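Local coordinates for outer membrane protein OMP121 (Bacteroides thetaiotaomicron, PDB 5FQ8) that probably imports nutrients across the outer membrane as a TonB-dependent receptor, a transmembrane beta barrel with a plug domain, and binds calcium, at residues Trp185-Arg190 / Phe249-Arg254; Gly935-Val940 / Asn970-Arg975; Tyr124-Gly129 / Asn319-Thr324; Ser74-Asp79 / Glu952-Gly957; Gly818-Ile823 / Leu907-Leu912. All coordinates share one frame; numbering follows the deposited sequence.

Contacts 1, 2 and 5 join neighbouring antiparallel strands of the barrel wall, whereas contacts 3 and 4 tie the plug to the barrel and to a loop from it. Contacts 2, 3 and 5 are buried, contacts 1 and 4 only partly. Strands 177-188 and 973-983 connect contacts 1 and 2; strands 928-941 and 899-915 connect contacts 2 and 5. Contacts 1 and 5 put W185, F253, F821 and L907 on one face and S186, D820 and S909 on the other. Contact 3 is mostly aromatic and contact 4 mostly polar; they meet by packing. Polar groups link contact 4 to contact 5 (E952 to R908) and contact 2 (S78 to S973, D79 to N970).

Contact 1. Residues Trp185-Arg190 / Phe249-Arg254; sequences WSTVLR and FDAGFR
W185 and F253 stand side by side on adjacent strands and point the same way, but their ring planes are 72° apart. The edge of F253 meets the indole face in a T-shaped pair, with F253 CD1 3.5 Å from W185 NE1 and offset toward the rim. Different first torsions bring them together: W185 CG lies anti to its carbonyl carbon (-66°), F253 CG anti to its backbone N (-176°). At the indole edge, W185 CD1 comes within 4.4 Å of A251 CB. On the other face of the sheet S186 OG lies 3.2 Å from G252 CA, so close that a beta-carbon on G252 would clash with it. Their backbones exchange two hydrogen bonds: S186 N reaches G252 O (3.0 Å) from above the carbonyl plane, while G252 N lies in the plane of the S186 carbonyl. V188 CB lies over one face of the F249 ring, and F249 lies close to I283, a calcium ligand. The backbones of W185 and T187 bond those of F976 and R974 in strand 973-983. Such antiparallel neighbours mark the closure of a TonB-dependent receptor barrel, the first wall strand lying between the second and the last.

Contact 2. Residues Gly935-Val940 / Asn970-Arg975; sequences GNNLFV and NPSSRR
The last two strands of the TonB-dependent receptor barrel pair here, antiparallel, and the contact is tight from N936 to L938 and loose at F939. In the packed part N936 and R975 form a hydrogen-bonded pair: R975 N meets N936 O at 2.9 Å, nearly along the C=O axis, and N936 N returns a bond to R975 O. At N937 the backbone takes a left-handed conformation and the strand turns a corner. The N937 side chain, CG anti to the backbone N (chi1 -164°), is thereby directed across to the other strand. Its ND2 donates to S973 O nearly along the C=O axis, a bond modelled very short. N937 CB lies 3.2 Å from R975 NH2; the two side chains cross obliquely, with amide and guanidinium planes only 15° apart. R975 NH1 has a weak hydrogen bond to S78 of the plug, and N937 also packs on R908 of strand 899-915. On the loose surface side F939 points away from strand 973-975, meets the ring of W941 and runs beside R974. A bound detergent molecule lies near L938, which itself belongs to the packed part: it crosses R974 at about a right angle, with L938 CD2 3.6 Å from R975 O and 3.7 Å from R974 CG.

Contact 3. Residues Tyr124-Gly129 / Asn319-Thr324; sequences YDFGNG and NNFATT
F321 lays one face of its ring over the backbone of Y124, whose CA sits 3.7 Å from the F321 ring centroid and only 9° off the normal, a CH-pi contact over the ring centre. Y124 CB continues along the same face, 3.8 Å from F321 CG. With CG between its backbone N and carbonyl carbon (chi1 61°), Y124 sends its phenol away from F321, and its OH bonds K415. F126 meets the CB end of F321: F126 CE1 is 3.8 Å from F321 CB, and the two side chains cross obliquely. F126 also slides past N319 in the opposite direction, F126 CD1 to N319 CB 3.3 Å, with the ring turned 64° from the amide plane. One face of F126 carries Y124 CD1, and Y379 of barrel strand 376-394 stacks on the ring. A water at the edge of F126 donates to D125 O (2.8 Å) and accepts from N319 ND2 (2.5 Å). Q317 bonds N319 OD1 and, weakly, F126 O. D125 OD1 takes the N-H of G127 in an Asx turn and also binds S83. Residues 319-324 take in the end of barrel strand 306-320 and the loop after it. At this point the plug rests on the wall by apolar and CH-pi contacts and one water, without backbone pairing between the two segments.

Contact 4. Residues Ser74-Asp79 / Glu952-Gly957; sequences SSTSSD and EMTSFG
The E952 carboxylate is the flat group that carries the contact; the F956 ring stands off from residues 74-79, with S955 CB over one face, and meets the ring of Y745. In the carboxylate, OE2 receives S75 N on its anti lone pair (2.8 Å, 176° at the hydrogen), while S75 OG donates to the same oxygen from above the plane at 3.0 Å. The other oxygen, OE1, forms salt bridges with K906 and R908 of the barrel wall. E952 reaches the plug with CG anti to its backbone N (chi1 -158°) and an extended chain beyond, so its tip lies against the end of strand 71-75. The second link is made by backbone: T954 N bonds T76 O in the carbonyl plane at 3.0 Å, and T954 CG2 comes to 4.0 Å from T76 CB. Each segment has its own side-chain brace. S77 OG donates to the anti lone pair of D79 OD2, and T954 OG1 accepts F956 N (3.1 Å) in an ST turn while bonding G962 O. The contact thus joins the plug to the long loop between the last two barrel strands, near the centre of the chain. With two donors on OE2 and two cations at OE1, the buried E952 is probably ionised; the carboxylate links plug, loop and wall, and its charge is probably stabilised by K906 and R908.

Contact 5. Residues Gly818-Ile823 / Leu907-Leu912; sequences GIDFDI and LRSVVL
R908 starts with CB 3.6 Å from D820 O of the neighbouring strand. CG lies anti to the backbone N, and the chain then bends sharply twice, at chi2 (96°) and chi3 (-97°), which carries it alongside D822. CD comes to 3.3 Å from D822 OD2, and NE and CZ pass near that oxygen. At the tip NH1 makes a salt bridge to the same OD2, 3.0 Å and 161° at the hydrogen. The carboxylate oxygen lies in the guanidinium plane, but NH1 stands above the carboxylate plane, and the two planes are turned steeply against each other. The other tip nitrogen, NH2, pairs with E952 OE1, and D822 OD2 also meets R824 NH2; K906 lies close to R908 as a like charge, so D822 and E952 probably offset a cluster of positive groups on this side of the wall. R908 is the extra residue of a beta bulge in the antiparallel wall of the TonB-dependent receptor barrel, where the register slips by one between D820 and F821. D820 N still bonds S909 O at 3.1 Å, nearly straight, whereas the bond from R908 N to D820 O (3.0 Å) is weak. G818 and V911 exchange a full pair of backbone bonds. The face with I819, F821, L907 and V910 has a detergent molecule near V910 and is probably lipid-facing. There L907 CD1 lies over the F821 ring, 4.0 Å from its centroid, in a CH-pi contact, and 3.9 Å from I819 CG2. I819 runs beside V910, CG1 to CG2 4.2 Å.

Contact 1. Residues Trp185-Arg190 / Phe249-Arg254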
# COMPACT_ATOMS: atom_id res chain seq x y z
N TRP B 185 -17.02 32.68 15.18
CA TRP B 185 -17.38 31.49 15.90
C TRP B 185 -18.46 30.72 15.15
O TRP B 185 -19.28 31.31 14.44
CB TRP B 185 -17.89 31.84 17.29
CG TRP B 185 -16.89 32.41 18.15
CD1 TRP B 185 -16.19 31.78 19.10
CD2 TRP B 185 -16.45 33.75 18.14
NE1 TRP B 185 -15.32 32.64 19.70
CE2 TRP B 185 -15.47 33.86 19.13
CE3 TRP B 185 -16.79 34.87 17.40
CZ2 TRP B 185 -14.83 35.05 19.40
CZ3 TRP B 185 -16.16 36.05 17.67
CH2 TRP B 185 -15.19 36.13 18.66
N SER B 186 -18.48 29.41 15.34
CA SER B 186 -19.55 28.58 14.82
C SER B 186 -20.12 27.74 15.96
O SER B 186 -19.36 27.15 16.73
CB SER B 186 -19.07 27.70 13.69
OG SER B 186 -17.80 27.14 13.95
N THR B 187 -21.45 27.73 16.09
CA THR B 187 -22.15 26.85 17.00
C THR B 187 -23.22 26.06 16.25
O THR B 187 -23.65 26.42 15.15
CB THR B 187 -22.81 27.60 18.13
OG1 THR B 187 -23.82 28.44 17.59
CG2 THR B 187 -21.80 28.41 18.87
N VAL B 188 -23.66 24.97 16.87
CA VAL B 188 -24.51 24.00 16.19
C VAL B 188 -25.92 24.56 16.00
O VAL B 188 -26.50 25.13 16.92
CB VAL B 188 -24.52 22.68 16.98
CG1 VAL B 188 -25.01 22.91 18.39
CG2 VAL B 188 -25.35 21.66 16.27
N LEU B 189 -26.46 24.37 14.80
CA LEU B 189 -27.63 25.11 14.33
C LEU B 189 -28.94 24.38 14.54
O LEU B 189 -29.93 25.01 14.94
CB LEU B 189 -27.50 25.41 12.84
CG LEU B 189 -28.72 26.05 12.18
CD1 LEU B 189 -28.94 27.40 12.78
CD2 LEU B 189 -28.52 26.18 10.69
N ARG B 190 -28.99 23.08 14.25
CA ARG B 190 -30.21 22.30 14.36
C ARG B 190 -29.80 20.86 14.61
O ARG B 190 -29.12 20.25 13.79
CB ARG B 190 -31.07 22.45 13.09
CG ARG B 190 -31.67 21.18 12.50
CD ARG B 190 -33.07 20.88 13.02
NE ARG B 190 -34.03 21.95 12.78
CZ ARG B 190 -34.82 22.03 11.72
NH1 ARG B 190 -34.74 21.10 10.78
NH2 ARG B 190 -35.67 23.03 11.58
N PHE B 249 -20.95 19.56 21.87
CA PHE B 249 -20.25 20.41 20.95
C PHE B 249 -19.58 21.58 21.67
O PHE B 249 -19.94 21.94 22.80
CB PHE B 249 -21.20 20.90 19.87
CG PHE B 249 -21.80 19.79 19.06
CD1 PHE B 249 -22.92 19.11 19.49
CD2 PHE B 249 -21.23 19.40 17.86
CE1 PHE B 249 -23.46 18.09 18.76
CE2 PHE B 249 -21.76 18.38 17.13
CZ PHE B 249 -22.88 17.73 17.57
N ASP B 250 -18.57 22.12 21.03
CA ASP B 250 -17.86 23.28 21.49
C ASP B 250 -18.34 24.47 20.69
O ASP B 250 -19.35 24.41 19.99
CB ASP B 250 -16.35 23.10 21.30
CG ASP B 250 -15.73 22.14 22.26
OD1 ASP B 250 -16.35 21.81 23.30
OD2 ASP B 250 -14.59 21.73 21.98
N ALA B 251 -17.60 25.55 20.75
CA ALA B 251 -17.77 26.63 19.79
C ALA B 251 -16.63 26.54 18.80
O ALA B 251 -15.46 26.53 19.20
CB ALA B 251 -17.79 27.98 20.49
N GLY B 252 -16.96 26.44 17.53
CA GLY B 252 -15.93 26.56 16.52
C GLY B 252 -15.30 27.93 16.59
O GLY B 252 -15.95 28.91 16.95
N PHE B 253 -14.01 28.00 16.31
CA PHE B 253 -13.32 29.27 16.22
C PHE B 253 -12.55 29.33 14.91
O PHE B 253 -12.04 28.31 14.45
CB PHE B 253 -12.39 29.49 17.38
CG PHE B 253 -11.73 30.83 17.38
CD1 PHE B 253 -12.40 31.95 17.87
CD2 PHE B 253 -10.45 30.99 16.89
CE1 PHE B 253 -11.79 33.19 17.86
CE2 PHE B 253 -9.84 32.23 16.89
CZ PHE B 253 -10.52 33.32 17.37
N ARG B 254 -12.52 30.51 14.31
CA ARG B 254 -11.83 30.72 13.04
C ARG B 254 -11.22 32.11 13.06
O ARG B 254 -11.91 33.08 13.41
CB ARG B 254 -12.78 30.54 11.85
CG ARG B 254 -12.13 30.72 10.50
CD ARG B 254 -13.13 30.95 9.37
NE ARG B 254 -13.45 32.36 9.14
CZ ARG B 254 -14.07 32.82 8.07
NH1 ARG B 254 -14.44 31.99 7.12
NH2 ARG B 254 -14.33 34.11 7.93

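Contact 2. Residues Gly935-Val940 / Asn970-Arg975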
# COMPACT_ATOMS: atom_id res chain seq x y z
N GLY B 935 -23.12 37.44 10.50
CA GLY B 935 -23.61 36.13 10.88
C GLY B 935 -24.16 35.42 9.66
O GLY B 935 -24.85 36.03 8.85
N ASN B 936 -23.85 34.15 9.49
CA ASN B 936 -24.34 33.41 8.35
C ASN B 936 -24.95 32.10 8.80
O ASN B 936 -24.60 31.57 9.86
CB ASN B 936 -23.22 33.16 7.35
CG ASN B 936 -22.62 34.44 6.86
OD1 ASN B 936 -23.31 35.45 6.75
ND2 ASN B 936 -21.34 34.42 6.57
N ASN B 937 -25.87 31.57 7.99
CA ASN B 937 -26.57 30.33 8.30
C ASN B 937 -27.11 30.40 9.72
O ASN B 937 -26.78 29.59 10.59
CB ASN B 937 -25.62 29.14 8.09
CG ASN B 937 -26.35 27.79 8.00
OD1 ASN B 937 -27.37 27.65 7.34
ND2 ASN B 937 -25.79 26.80 8.66
N LEU B 938 -27.93 31.42 9.96
CA LEU B 938 -28.26 31.82 11.32
C LEU B 938 -29.48 31.11 11.89
O LEU B 938 -29.50 30.79 13.07
CB LEU B 938 -28.47 33.33 11.38
CG LEU B 938 -27.19 34.14 11.49
CD1 LEU B 938 -27.51 35.59 11.73
CD2 LEU B 938 -26.35 33.59 12.62
N PHE B 939 -30.49 30.86 11.07
CA PHE B 939 -31.68 30.19 11.56
C PHE B 939 -32.35 29.53 10.38
O PHE B 939 -32.38 30.10 9.29
CB PHE B 939 -32.61 31.20 12.25
CG PHE B 939 -33.55 30.59 13.21
CD1 PHE B 939 -34.72 29.98 12.77
CD2 PHE B 939 -33.30 30.64 14.57
CE1 PHE B 939 -35.61 29.42 13.66
CE2 PHE B 939 -34.18 30.07 15.47
CZ PHE B 939 -35.35 29.46 15.01
N VAL B 940 -32.87 28.33 10.58
CA VAL B 940 -33.49 27.57 9.50
C VAL B 940 -34.88 27.14 9.94
O VAL B 940 -35.07 26.73 11.08
CB VAL B 940 -32.62 26.38 9.08
CG1 VAL B 940 -32.43 25.45 10.24
CG2 VAL B 940 -33.21 25.68 7.89
N ASN B 970 -22.41 15.57 9.33
CA ASN B 970 -22.32 16.26 10.60
C ASN B 970 -23.34 17.39 10.67
O ASN B 970 -23.71 17.96 9.64
CB ASN B 970 -20.92 16.81 10.80
CG ASN B 970 -19.89 15.73 10.86
OD1 ASN B 970 -20.08 14.69 11.46
ND2 ASN B 970 -18.76 15.99 10.22
N PRO B 971 -23.82 17.73 11.86
CA PRO B 971 -24.80 18.81 11.99
C PRO B 971 -24.30 20.10 11.36
O PRO B 971 -23.12 20.42 11.42
CB PRO B 971 -24.95 18.96 13.50
CG PRO B 971 -24.53 17.69 14.06
CD PRO B 971 -23.49 17.14 13.16
N SER B 972 -25.22 20.85 10.76
CA SER B 972 -24.86 22.15 10.22
C SER B 972 -24.69 23.15 11.35
O SER B 972 -25.15 22.95 12.47
CB SER B 972 -25.90 22.64 9.23
OG SER B 972 -27.03 23.18 9.89
N SER B 973 -23.98 24.21 11.06
CA SER B 973 -23.62 25.15 12.10
C SER B 973 -24.17 26.53 11.81
O SER B 973 -24.58 26.85 10.69
CB SER B 973 -22.10 25.24 12.28
OG SER B 973 -21.50 25.81 11.14
N ARG B 974 -24.18 27.33 12.86
CA ARG B 974 -24.53 28.74 12.84
C ARG B 974 -23.25 29.54 12.98
O ARG B 974 -22.48 29.31 13.92
CB ARG B 974 -25.47 29.03 14.01
CG ARG B 974 -26.49 30.03 13.78
CD ARG B 974 -26.93 30.54 15.11
NE ARG B 974 -27.53 29.52 15.96
CZ ARG B 974 -28.81 29.18 15.92
NH1 ARG B 974 -29.61 29.77 15.06
NH2 ARG B 974 -29.28 28.25 16.72
N ARG B 975 -22.99 30.46 12.06
CA ARG B 975 -21.72 31.18 12.07
C ARG B 975 -21.91 32.68 12.25
O ARG B 975 -22.84 33.27 11.69
CB ARG B 975 -20.95 30.89 10.79
CG ARG B 975 -20.59 29.44 10.66
CD ARG B 975 -20.03 29.11 9.31
NE ARG B 975 -21.02 29.22 8.24
CZ ARG B 975 -21.88 28.27 7.91
NH1 ARG B 975 -21.90 27.13 8.59
NH2 ARG B 975 -22.73 28.45 6.91

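Contact 3. Residues Tyr124-Gly129 / Asn319-Thr324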
# COMPACT_ATOMS: atom_id res chain seq x y z
N TYR B 124 -16.49 11.95 3.78
CA TYR B 124 -15.67 13.12 4.05
C TYR B 124 -15.64 13.97 2.79
O TYR B 124 -15.93 13.49 1.70
CB TYR B 124 -14.27 12.72 4.50
CG TYR B 124 -13.45 11.91 3.52
CD1 TYR B 124 -12.92 12.50 2.38
CD2 TYR B 124 -13.17 10.57 3.75
CE1 TYR B 124 -12.18 11.79 1.49
CE2 TYR B 124 -12.40 9.84 2.86
CZ TYR B 124 -11.91 10.47 1.73
OH TYR B 124 -11.14 9.79 0.82
N ASP B 125 -15.33 15.24 2.96
CA ASP B 125 -15.31 16.17 1.83
C ASP B 125 -14.21 17.18 2.08
O ASP B 125 -14.16 17.78 3.16
CB ASP B 125 -16.67 16.85 1.67
CG ASP B 125 -16.82 17.52 0.33
OD1 ASP B 125 -15.98 18.38 0.00
OD2 ASP B 125 -17.76 17.16 -0.40
N PHE B 126 -13.34 17.37 1.11
CA PHE B 126 -12.11 18.10 1.34
C PHE B 126 -12.01 19.39 0.53
O PHE B 126 -11.01 20.10 0.66
CB PHE B 126 -10.89 17.21 1.04
CG PHE B 126 -10.50 16.30 2.17
CD1 PHE B 126 -10.68 16.67 3.47
CD2 PHE B 126 -9.96 15.06 1.91
CE1 PHE B 126 -10.31 15.83 4.51
CE2 PHE B 126 -9.59 14.21 2.93
CZ PHE B 126 -9.76 14.61 4.25
N GLY B 127 -12.99 19.70 -0.30
CA GLY B 127 -13.05 20.99 -0.96
C GLY B 127 -13.16 20.85 -2.46
O GLY B 127 -12.96 19.79 -3.03
N ASN B 128 -13.52 21.96 -3.09
CA ASN B 128 -13.54 22.02 -4.54
C ASN B 128 -12.70 23.19 -5.04
O ASN B 128 -12.32 24.09 -4.30
CB ASN B 128 -14.97 22.08 -5.13
CG ASN B 128 -15.66 23.40 -4.92
OD1 ASN B 128 -16.13 23.70 -3.84
ND2 ASN B 128 -15.78 24.17 -5.99
N GLY B 129 -12.36 23.11 -6.31
CA GLY B 129 -11.26 23.91 -6.83
C GLY B 129 -11.50 25.39 -6.75
O GLY B 129 -10.55 26.18 -6.68
N ASN B 319 -6.86 20.20 5.22
CA ASN B 319 -8.13 19.76 5.78
C ASN B 319 -7.92 18.58 6.71
O ASN B 319 -7.12 17.69 6.44
CB ASN B 319 -9.09 19.34 4.67
CG ASN B 319 -9.28 20.41 3.63
OD1 ASN B 319 -8.35 20.82 2.97
ND2 ASN B 319 -10.51 20.85 3.47
N ASN B 320 -8.65 18.59 7.81
CA ASN B 320 -8.87 17.43 8.66
C ASN B 320 -10.37 17.29 8.82
O ASN B 320 -11.08 18.29 8.94
CB ASN B 320 -8.23 17.58 10.03
CG ASN B 320 -6.73 17.62 9.98
OD1 ASN B 320 -6.14 18.68 9.83
ND2 ASN B 320 -6.10 16.47 10.12
N PHE B 321 -10.87 16.07 8.83
CA PHE B 321 -12.30 15.85 8.75
C PHE B 321 -12.71 14.86 9.82
O PHE B 321 -11.97 13.92 10.12
CB PHE B 321 -12.67 15.32 7.38
CG PHE B 321 -14.08 15.56 6.99
CD1 PHE B 321 -15.10 14.86 7.59
CD2 PHE B 321 -14.39 16.46 6.00
CE1 PHE B 321 -16.40 15.07 7.22
CE2 PHE B 321 -15.69 16.67 5.63
CZ PHE B 321 -16.69 15.97 6.23
N ALA B 322 -13.87 15.11 10.43
CA ALA B 322 -14.46 14.14 11.36
C ALA B 322 -15.34 13.23 10.52
O ALA B 322 -16.46 13.57 10.14
CB ALA B 322 -15.23 14.85 12.46
N THR B 323 -14.79 12.05 10.21
CA THR B 323 -15.38 11.13 9.25
C THR B 323 -16.80 10.72 9.63
O THR B 323 -17.10 10.53 10.80
CB THR B 323 -14.48 9.90 9.16
OG1 THR B 323 -13.11 10.29 9.09
CG2 THR B 323 -14.84 9.05 7.96
N THR B 324 -17.67 10.60 8.63
CA THR B 324 -19.04 10.17 8.85
C THR B 324 -19.25 8.78 8.28
O THR B 324 -18.46 8.29 7.46
CB THR B 324 -20.07 11.12 8.21
OG1 THR B 324 -20.02 11.02 6.79
CG2 THR B 324 -19.85 12.56 8.62
O HOH W 1 -12.55 19.75 4.39

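Contact 4. Residues Ser74-Asp79 / Glu952-Gly957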
# COMPACT_ATOMS: atom_id res chain seq x y z
N SER B 74 -25.13 25.62 -2.91
CA SER B 74 -25.30 24.94 -1.64
C SER B 74 -23.97 24.39 -1.16
O SER B 74 -23.11 24.03 -1.97
CB SER B 74 -26.32 23.80 -1.75
OG SER B 74 -27.59 24.26 -2.14
N SER B 75 -23.80 24.35 0.15
CA SER B 75 -22.62 23.76 0.74
C SER B 75 -22.89 22.30 1.06
O SER B 75 -24.01 21.93 1.39
CB SER B 75 -22.24 24.50 2.00
OG SER B 75 -23.27 24.36 2.96
N THR B 76 -21.85 21.48 0.97
CA THR B 76 -22.03 20.07 1.25
C THR B 76 -22.30 19.82 2.73
O THR B 76 -23.10 18.96 3.08
CB THR B 76 -20.82 19.26 0.80
OG1 THR B 76 -19.67 19.59 1.59
CG2 THR B 76 -20.54 19.52 -0.67
N SER B 77 -21.65 20.57 3.60
CA SER B 77 -21.90 20.44 5.02
C SER B 77 -21.27 21.64 5.71
O SER B 77 -20.68 22.51 5.08
CB SER B 77 -21.35 19.13 5.58
OG SER B 77 -19.93 19.14 5.65
N SER B 78 -21.40 21.66 7.03
CA SER B 78 -20.79 22.69 7.85
C SER B 78 -19.35 22.37 8.20
O SER B 78 -18.73 23.11 8.95
CB SER B 78 -21.60 22.89 9.12
OG SER B 78 -22.65 23.84 8.92
N ASP B 79 -18.81 21.30 7.68
CA ASP B 79 -17.47 20.92 8.06
C ASP B 79 -16.49 21.83 7.36
O ASP B 79 -16.63 22.08 6.16
CB ASP B 79 -17.21 19.47 7.69
CG ASP B 79 -18.17 18.52 8.33
OD1 ASP B 79 -17.91 18.15 9.49
OD2 ASP B 79 -19.17 18.18 7.69
N GLU B 952 -29.48 21.36 4.02
CA GLU B 952 -28.32 21.69 3.22
C GLU B 952 -27.16 20.77 3.61
O GLU B 952 -26.18 21.17 4.24
CB GLU B 952 -27.95 23.16 3.39
CG GLU B 952 -27.13 23.70 2.25
CD GLU B 952 -26.74 25.14 2.42
OE1 GLU B 952 -27.39 25.84 3.21
OE2 GLU B 952 -25.77 25.56 1.76
N MET B 953 -27.29 19.51 3.21
CA MET B 953 -26.47 18.43 3.73
C MET B 953 -26.30 17.34 2.68
O MET B 953 -27.28 16.93 2.05
CB MET B 953 -27.11 17.79 4.96
CG MET B 953 -26.53 18.15 6.27
SD MET B 953 -27.47 17.23 7.46
CE MET B 953 -26.72 17.79 8.96
N THR B 954 -25.08 16.82 2.54
CA THR B 954 -24.90 15.59 1.78
C THR B 954 -23.73 14.78 2.32
O THR B 954 -22.92 15.25 3.11
CB THR B 954 -24.67 15.84 0.30
OG1 THR B 954 -24.96 14.65 -0.41
CG2 THR B 954 -23.24 16.22 0.04
N SER B 955 -23.67 13.54 1.86
CA SER B 955 -22.51 12.69 2.06
C SER B 955 -22.01 12.16 0.74
O SER B 955 -21.14 11.29 0.71
CB SER B 955 -22.83 11.52 2.98
OG SER B 955 -22.90 11.99 4.30
N PHE B 956 -22.51 12.70 -0.35
CA PHE B 956 -22.27 12.14 -1.66
C PHE B 956 -21.86 13.22 -2.64
O PHE B 956 -22.11 13.11 -3.84
CB PHE B 956 -23.52 11.38 -2.12
CG PHE B 956 -24.05 10.45 -1.07
CD1 PHE B 956 -23.44 9.24 -0.84
CD2 PHE B 956 -25.11 10.81 -0.28
CE1 PHE B 956 -23.89 8.40 0.13
CE2 PHE B 956 -25.57 9.98 0.70
CZ PHE B 956 -24.96 8.76 0.91
N GLY B 957 -21.23 14.26 -2.15
CA GLY B 957 -20.56 15.20 -3.02
C GLY B 957 -21.40 16.40 -3.40
O GLY B 957 -22.55 16.58 -3.01

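Contact 5. Residues Gly818-Ile823 / Leu907-Leu912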
# COMPACT_ATOMS: atom_id res chain seq x y z
N GLY B 818 -27.49 44.41 6.07
CA GLY B 818 -27.96 43.53 5.02
C GLY B 818 -28.57 42.28 5.60
O GLY B 818 -28.02 41.68 6.52
N ILE B 819 -29.73 41.89 5.10
CA ILE B 819 -30.46 40.75 5.61
C ILE B 819 -30.98 39.98 4.42
O ILE B 819 -31.78 40.51 3.64
CB ILE B 819 -31.63 41.17 6.52
CG1 ILE B 819 -31.10 41.96 7.70
CG2 ILE B 819 -32.31 39.96 7.04
CD1 ILE B 819 -32.14 42.26 8.72
N ASP B 820 -30.51 38.74 4.26
CA ASP B 820 -30.93 37.92 3.13
C ASP B 820 -31.59 36.65 3.62
O ASP B 820 -31.13 36.02 4.58
CB ASP B 820 -29.74 37.61 2.25
CG ASP B 820 -28.98 38.83 1.89
OD1 ASP B 820 -28.27 39.35 2.76
OD2 ASP B 820 -29.10 39.28 0.73
N PHE B 821 -32.69 36.28 2.97
CA PHE B 821 -33.42 35.07 3.29
C PHE B 821 -33.37 34.16 2.10
O PHE B 821 -33.57 34.61 0.97
CB PHE B 821 -34.87 35.38 3.66
CG PHE B 821 -35.02 35.96 5.01
CD1 PHE B 821 -34.88 37.31 5.20
CD2 PHE B 821 -35.27 35.17 6.09
CE1 PHE B 821 -34.99 37.84 6.44
CE2 PHE B 821 -35.39 35.70 7.33
CZ PHE B 821 -35.25 37.04 7.51
N ASP B 822 -33.09 32.89 2.34
CA ASP B 822 -33.08 31.87 1.31
C ASP B 822 -34.35 31.06 1.48
O ASP B 822 -34.67 30.65 2.59
CB ASP B 822 -31.85 30.97 1.42
CG ASP B 822 -31.41 30.44 0.08
OD1 ASP B 822 -32.27 30.24 -0.79
OD2 ASP B 822 -30.20 30.22 -0.08
N ILE B 823 -35.08 30.87 0.39
CA ILE B 823 -36.34 30.14 0.46
C ILE B 823 -36.39 29.14 -0.67
O ILE B 823 -36.48 29.52 -1.84
CB ILE B 823 -37.55 31.06 0.41
CG1 ILE B 823 -37.57 31.95 1.64
CG2 ILE B 823 -38.81 30.25 0.37
CD1 ILE B 823 -36.97 33.28 1.40
N LEU B 907 -32.54 32.26 7.26
CA LEU B 907 -31.79 33.49 7.45
C LEU B 907 -30.36 33.26 6.99
O LEU B 907 -29.49 32.88 7.78
CB LEU B 907 -31.85 33.93 8.91
CG LEU B 907 -31.19 35.29 9.20
CD1 LEU B 907 -31.60 36.32 8.18
CD2 LEU B 907 -31.54 35.77 10.58
N ARG B 908 -30.12 33.46 5.70
CA ARG B 908 -28.84 33.11 5.10
C ARG B 908 -27.69 33.91 5.71
O ARG B 908 -26.73 33.33 6.22
CB ARG B 908 -28.92 33.34 3.59
CG ARG B 908 -27.78 32.78 2.79
CD ARG B 908 -28.14 31.42 2.23
NE ARG B 908 -27.61 30.38 3.08
CZ ARG B 908 -27.78 29.09 2.88
NH1 ARG B 908 -28.47 28.66 1.85
NH2 ARG B 908 -27.26 28.24 3.74
N SER B 909 -27.78 35.24 5.68
CA SER B 909 -26.71 36.09 6.18
C SER B 909 -27.27 37.39 6.75
O SER B 909 -28.31 37.88 6.32
CB SER B 909 -25.72 36.43 5.08
OG SER B 909 -26.35 37.16 4.06
N VAL B 910 -26.54 37.95 7.71
CA VAL B 910 -26.78 39.31 8.20
C VAL B 910 -25.43 40.00 8.39
O VAL B 910 -24.58 39.49 9.12
CB VAL B 910 -27.57 39.31 9.52
CG1 VAL B 910 -27.66 40.71 10.07
CG2 VAL B 910 -28.95 38.75 9.31
N VAL B 911 -25.25 41.16 7.76
CA VAL B 911 -23.98 41.89 7.83
C VAL B 911 -24.23 43.31 8.35
O VAL B 911 -24.96 44.08 7.72
CB VAL B 911 -23.28 41.95 6.47
CG1 VAL B 911 -21.88 42.41 6.66
CG2 VAL B 911 -23.31 40.62 5.81
N LEU B 912 -23.60 43.66 9.46
CA LEU B 912 -23.67 45.00 10.03
C LEU B 912 -22.32 45.67 9.87
O LEU B 912 -21.35 45.30 10.53
CB LEU B 912 -24.08 44.95 11.51
CG LEU B 912 -24.12 46.29 12.23
CD1 LEU B 912 -25.03 47.19 11.48
CD2 LEU B 912 -24.59 46.18 13.65